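Probable enoyl-CoA hydratase/isomerase (PDB 5WYB) is a crotonase-fold enzyme of the enoyl-CoA hydratase/isomerase family, DspI, that probably acts as a hydro-lyase on acyl-CoA-type substrates. Local coordinates at the interface of chains A and B. Numbering follows the deposited sequence. Chains: chain A/B, Probable enoyl-CoA hydratase/isomerase.

Contact 1: the interface of chains A and B. Residues chain A 106, 159, 229-232; chain B 233-236.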
loop_
_atom_site.group_PDB
_atom_site.type_symbol
_atom_site.label_atom_id
_atom_site.label_comp_id
_atom_site.label_asym_id
_atom_site.label_seq_id
_atom_site.Cartn_x
_atom_site.Cartn_y
_atom_site.Cartn_z
ATOM N N ARG A 106 -7.543 -19.931 7.992
ATOM C CA ARG A 106 -6.635 -19.391 7.007
ATOM C C ARG A 106 -5.252 -19.215 7.559
ATOM O O ARG A 106 -4.300 -19.369 6.882
ATOM C CB ARG A 106 -7.174 -18.104 6.437
ATOM C CG ARG A 106 -6.208 -17.116 5.823
ATOM C CD ARG A 106 -7.031 -16.044 5.125
ATOM N NE ARG A 106 -6.430 -14.766 4.790
ATOM C CZ ARG A 106 -7.006 -13.877 3.961
ATOM N NH1 ARG A 106 -8.157 -14.148 3.375
ATOM N NH2 ARG A 106 -6.440 -12.715 3.691
ATOM N N GLN A 159 -13.281 -11.264 -1.529
ATOM C CA GLN A 159 -11.851 -11.098 -1.738
ATOM C C GLN A 159 -11.164 -12.388 -2.136
ATOM O O GLN A 159 -10.296 -12.377 -3.006
ATOM C CB GLN A 159 -11.183 -10.545 -0.465
ATOM C CG GLN A 159 -11.816 -9.281 0.087
ATOM C CD GLN A 159 -11.908 -8.197 -0.948
ATOM O OE1 GLN A 159 -10.928 -7.865 -1.599
ATOM N NE2 GLN A 159 -13.099 -7.662 -1.136
ATOM N N ALA A 229 1.096 -11.497 -0.596
ATOM C CA ALA A 229 0.417 -10.574 -1.498
ATOM C C ALA A 229 -0.990 -10.237 -1.028
ATOM O O ALA A 229 -1.575 -9.262 -1.506
ATOM C CB ALA A 229 0.383 -11.142 -2.914
ATOM N N ARG A 230 -1.542 -11.008 -0.098
ATOM C CA ARG A 230 -2.881 -10.718 0.393
ATOM C C ARG A 230 -2.923 -9.456 1.243
ATOM O O ARG A 230 -3.981 -8.829 1.364
ATOM C CB ARG A 230 -3.402 -11.907 1.188
ATOM C CG ARG A 230 -3.676 -13.137 0.343
ATOM C CD ARG A 230 -3.866 -14.350 1.222
ATOM N NE ARG A 230 -4.791 -15.317 0.639
ATOM C CZ ARG A 230 -5.205 -16.418 1.254
ATOM N NH1 ARG A 230 -4.773 -16.704 2.471
ATOM N NH2 ARG A 230 -6.045 -17.238 0.650
ATOM N N GLU A 231 -1.794 -9.060 1.820
ATOM C CA GLU A 231 -1.740 -7.843 2.605
ATOM C C GLU A 231 -0.844 -6.777 2.007
ATOM O O GLU A 231 -1.034 -5.597 2.307
ATOM C CB GLU A 231 -1.282 -8.157 4.033
ATOM C CG GLU A 231 -2.447 -8.254 4.994
ATOM C CD GLU A 231 -2.171 -9.143 6.187
ATOM O OE1 GLU A 231 -1.017 -9.597 6.349
ATOM O OE2 GLU A 231 -3.119 -9.387 6.963
ATOM N N ARG A 232 0.082 -7.149 1.133
ATOM C CA ARG A 232 1.057 -6.197 0.635
ATOM C C ARG A 232 1.696 -6.764 -0.622
ATOM O O ARG A 232 1.893 -7.973 -0.733
ATOM C CB ARG A 232 2.112 -5.909 1.704
ATOM C CG ARG A 232 2.878 -4.642 1.509
ATOM C CD ARG A 232 3.520 -4.262 2.827
ATOM N NE ARG A 232 4.644 -5.128 3.168
ATOM C CZ ARG A 232 4.923 -5.526 4.403
ATOM N NH1 ARG A 232 4.148 -5.154 5.411
ATOM N NH2 ARG A 232 5.968 -6.308 4.630
ATOM N N ALA B 233 -4.642 -4.236 -1.238
ATOM C CA ALA B 233 -4.556 -5.669 -1.027
ATOM C C ALA B 233 -5.868 -6.217 -0.467
ATOM O O ALA B 233 -6.599 -5.509 0.228
ATOM C CB ALA B 233 -3.409 -5.997 -0.081
ATOM N N PRO B 234 -6.189 -7.481 -0.760
ATOM C CA PRO B 234 -7.515 -8.004 -0.393
ATOM C C PRO B 234 -7.775 -8.047 1.101
ATOM O O PRO B 234 -8.919 -7.853 1.523
ATOM C CB PRO B 234 -7.508 -9.419 -0.999
ATOM C CG PRO B 234 -6.453 -9.392 -2.028
ATOM C CD PRO B 234 -5.411 -8.454 -1.546
ATOM N N ASN B 235 -6.759 -8.329 1.915
ATOM C CA ASN B 235 -6.999 -8.459 3.350
ATOM C C ASN B 235 -7.438 -7.141 3.972
ATOM O O ASN B 235 -8.122 -7.138 5.000
ATOM C CB ASN B 235 -5.751 -8.975 4.056
ATOM C CG ASN B 235 -5.408 -10.390 3.668
ATOM O OD1 ASN B 235 -6.035 -10.969 2.784
ATOM N ND2 ASN B 235 -4.409 -10.965 4.328
ATOM N N THR B 236 -7.069 -6.017 3.363
ATOM C CA THR B 236 -7.438 -4.720 3.901
ATOM C C THR B 236 -8.922 -4.421 3.758
ATOM O O THR B 236 -9.400 -3.463 4.375
ATOM C CB THR B 236 -6.614 -3.629 3.221
ATOM O OG1 THR B 236 -7.207 -3.289 1.969
ATOM C CG2 THR B 236 -5.209 -4.120 2.975
#
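B:Asn235 meets A:Arg230 and A:Glu231 where the 3-10 helix 234-237 of chain B packs on the end of the 3-10 helix 227-230 of chain A in the deposited assembly, a contact that may help join subunits. It loses 81 Å² of surface to chain A, more than any other residue of this patch.

Hydrogen bonding centres on backbone. The amide N of B:Asn235 donates to the carbonyl O of A:Arg230 at 2.9 Å, and the angle of 163° at the hydrogen shows a nearly straight bond. The donor sits slightly out of the carbonyl plane. A weak second bond runs from the side-chain amide ND2 of B:Asn235 to the carboxylate OE2 of A:Glu231 at 3.3 Å; A:Glu231 is poorly ordered, so this bond adds little certainty. The carboxylate and amide planes stand 87° apart, and the two side chains cross at about a right angle.

Van der Waals contacts surround the backbone bond. CG of B:Asn235 lies anti to its own carbonyl carbon (chi1 -67°), which carries the amide across the CB of A:Arg230, with the amide carbon CG of B:Asn235 3.5 Å from that CB. On the other flank, CB of B:Asn235 touches the aliphatic CG of A:Glu231. The methyl of B:Ala233 sits 3.7 Å from CA of A:Glu231, while the ring of B:Pro234 lies between the chain of A:Arg230, met by its CD, and CB of A:Gln159, met by its CB.

Beyond the amide, the guanidinium groups of A:Arg106 and A:Arg230 are modelled one over the other, offset toward the rim; if both are charged, they would repel unless other groups compensate. A:Arg106 points its tip at that of B:Asn235, but it is poorly ordered and modelled too close, which makes any bond there doubtful. Within chain B, the hydroxyl OG1 of B:Thr236 donates to the carbonyl O of B:Ala233 at 2.9 Å, lying in the carbonyl plane.

Contact 2: the interface of chains A and B. Residues chain A 153, 158, 162, 170-171, 174-175; chain B 222, 225-226.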
loop_
_atom_site.group_PDB
_atom_site.type_symbol
_atom_site.label_atom_id
_atom_site.label_comp_id
_atom_site.label_asym_id
_atom_site.label_seq_id
_atom_site.Cartn_x
_atom_site.Cartn_y
_atom_site.Cartn_z
ATOM N N PRO A 153 -21.229 -12.422 0.290
ATOM C CA PRO A 153 -20.328 -13.330 1.007
ATOM C C PRO A 153 -19.496 -12.585 2.042
ATOM O O PRO A 153 -18.512 -11.927 1.692
ATOM C CB PRO A 153 -19.443 -13.908 -0.106
ATOM C CG PRO A 153 -20.097 -13.534 -1.383
ATOM C CD PRO A 153 -20.840 -12.278 -1.123
ATOM N N THR A 158 -15.824 -12.138 -1.121
ATOM C CA THR A 158 -15.645 -11.055 -2.080
ATOM C C THR A 158 -14.181 -10.789 -2.375
ATOM O O THR A 158 -13.873 -10.160 -3.390
ATOM C CB THR A 158 -16.320 -9.778 -1.581
ATOM O OG1 THR A 158 -15.729 -9.369 -0.342
ATOM C CG2 THR A 158 -17.801 -10.009 -1.369
ATOM N N PRO A 162 -12.168 -13.828 -6.257
ATOM C CA PRO A 162 -11.386 -13.253 -7.366
ATOM C C PRO A 162 -9.895 -13.444 -7.202
ATOM O O PRO A 162 -9.164 -13.409 -8.197
ATOM C CB PRO A 162 -11.768 -11.768 -7.334
ATOM C CG PRO A 162 -12.193 -11.513 -5.944
ATOM C CD PRO A 162 -12.849 -12.781 -5.479
ATOM N N ALA A 170 -15.166 -14.516 -10.929
ATOM C CA ALA A 170 -15.648 -14.237 -9.585
ATOM C C ALA A 170 -16.984 -13.512 -9.612
ATOM O O ALA A 170 -17.878 -13.814 -8.813
ATOM C CB ALA A 170 -14.615 -13.422 -8.818
ATOM N N LYS A 171 -17.148 -12.554 -10.519
ATOM C CA LYS A 171 -18.440 -11.889 -10.580
ATOM C C LYS A 171 -19.429 -12.636 -11.454
ATOM O O LYS A 171 -20.634 -12.376 -11.370
ATOM C CB LYS A 171 -18.290 -10.437 -11.039
ATOM C CG LYS A 171 -17.327 -10.170 -12.151
ATOM C CD LYS A 171 -17.051 -8.678 -12.254
ATOM C CE LYS A 171 -16.003 -8.203 -11.262
ATOM N NZ LYS A 171 -15.469 -6.880 -11.693
ATOM N N ILE A 174 -20.730 -14.512 -8.323
ATOM C CA ILE A 174 -21.375 -13.726 -7.268
ATOM C C ILE A 174 -22.443 -12.806 -7.843
ATOM O O ILE A 174 -23.576 -12.754 -7.353
ATOM C CB ILE A 174 -20.327 -12.912 -6.486
ATOM C CG1 ILE A 174 -19.357 -13.830 -5.748
ATOM C CG2 ILE A 174 -21.015 -11.978 -5.516
ATOM C CD1 ILE A 174 -18.056 -13.155 -5.430
ATOM N N LEU A 175 -22.083 -12.043 -8.873
ATOM C CA LEU A 175 -22.984 -11.027 -9.402
ATOM C C LEU A 175 -24.041 -11.635 -10.314
ATOM O O LEU A 175 -25.146 -11.098 -10.435
ATOM C CB LEU A 175 -22.178 -9.959 -10.140
ATOM C CG LEU A 175 -21.755 -8.713 -9.356
ATOM C CD1 LEU A 175 -21.490 -8.999 -7.876
ATOM C CD2 LEU A 175 -20.537 -8.099 -9.993
ATOM N N ILE B 222 -21.617 -5.043 -3.823
ATOM C CA ILE B 222 -20.645 -6.097 -3.985
ATOM C C ILE B 222 -19.541 -5.836 -5.000
ATOM O O ILE B 222 -18.411 -6.089 -4.743
ATOM C CB ILE B 222 -21.282 -7.464 -4.213
ATOM C CG1 ILE B 222 -22.229 -7.827 -3.085
ATOM C CG2 ILE B 222 -20.222 -8.527 -4.345
ATOM C CD1 ILE B 222 -23.019 -9.080 -3.294
ATOM N N LEU B 225 -16.392 -4.170 -3.966
ATOM C CA LEU B 225 -15.662 -5.075 -3.100
ATOM C C LEU B 225 -14.837 -6.086 -3.912
ATOM O O LEU B 225 -13.742 -6.380 -3.590
ATOM C CB LEU B 225 -16.580 -5.799 -2.133
ATOM C CG LEU B 225 -17.121 -5.051 -0.920
ATOM C CD1 LEU B 225 -18.001 -5.890 -0.038
ATOM C CD2 LEU B 225 -15.977 -4.479 -0.132
ATOM N N ILE B 226 -15.404 -6.602 -4.981
ATOM C CA ILE B 226 -14.690 -7.557 -5.820
ATOM C C ILE B 226 -13.477 -6.896 -6.458
ATOM O O ILE B 226 -12.389 -7.480 -6.508
ATOM C CB ILE B 226 -15.637 -8.162 -6.876
ATOM C CG1 ILE B 226 -16.771 -8.929 -6.198
ATOM C CG2 ILE B 226 -14.884 -9.093 -7.792
ATOM C CD1 ILE B 226 -17.743 -9.565 -7.165
#
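Both branched isoleucines of chain B, B:Ile222 and B:Ile226, set CG1 anti to the carbonyl carbon (chi1 -57° and -62°) and CG2 anti to the backbone N, which directs CG2 of B:Ile222 and CD1 of B:Ile226 from helix 216-226 toward A:Ile174 and A:Leu175. Both chains are extended at chi2, and in B:Ile226 (chi2 -180°) this carries CD1 to the tips of both chain A residues.

The tip-to-tip evidence is twofold: CD1 of B:Ile226 lies 3.9 Å from CD1 of A:Leu175 and 4.0 Å from CD1 of A:Ile174. Its other branch, CG2, faces a different pair of groups. CE of A:Lys171, in the aliphatic part of the lysine chain, approaches it at 3.8 Å, and CG of the A:Pro162 ring stands 4.1 Å away, with the proline crossing the isoleucine at about a right angle. B:Ile226 is thus wedged between helices 157-165 and 167-174, and its 91 Å² of hidden surface far exceeds that of its neighbours here.

One turn back, CG2 of B:Ile222 meets CG2 of A:Ile174 at 3.7 Å. The same methyl touches CD1 of A:Leu175, whose side chain slides past in the opposite direction. At the other border, A:Thr158 brings its CB to 4.0 Å from CB of B:Leu225, while its methyl CG2 is turned to B:Ile222.

Within this patch, no nitrogen or oxygen of one chain reaches a bonding partner on the other, so contact rests on van der Waals packing and burial of apolar surface. This apolar patch, mostly helix against helix, probably helps hold neighbouring subunits together in the six-copy deposited assembly.

About 15 Å separates the C-alpha centres of contact 1 and contact 2, and both belong to the same, not exactly two-fold, interface of chains A and B. Helix 157-165 of chain A serves both, through A:Gln159 in contact 1 and its sequence neighbour A:Thr158 in contact 2. On chain B, helix 216-226 supplies contact 2 and the 3-10 helix 234-237 supplies contact 1, a short distance further along the chain. Together they may help set how the two chains are placed, if the deposited hexamer is the biological one.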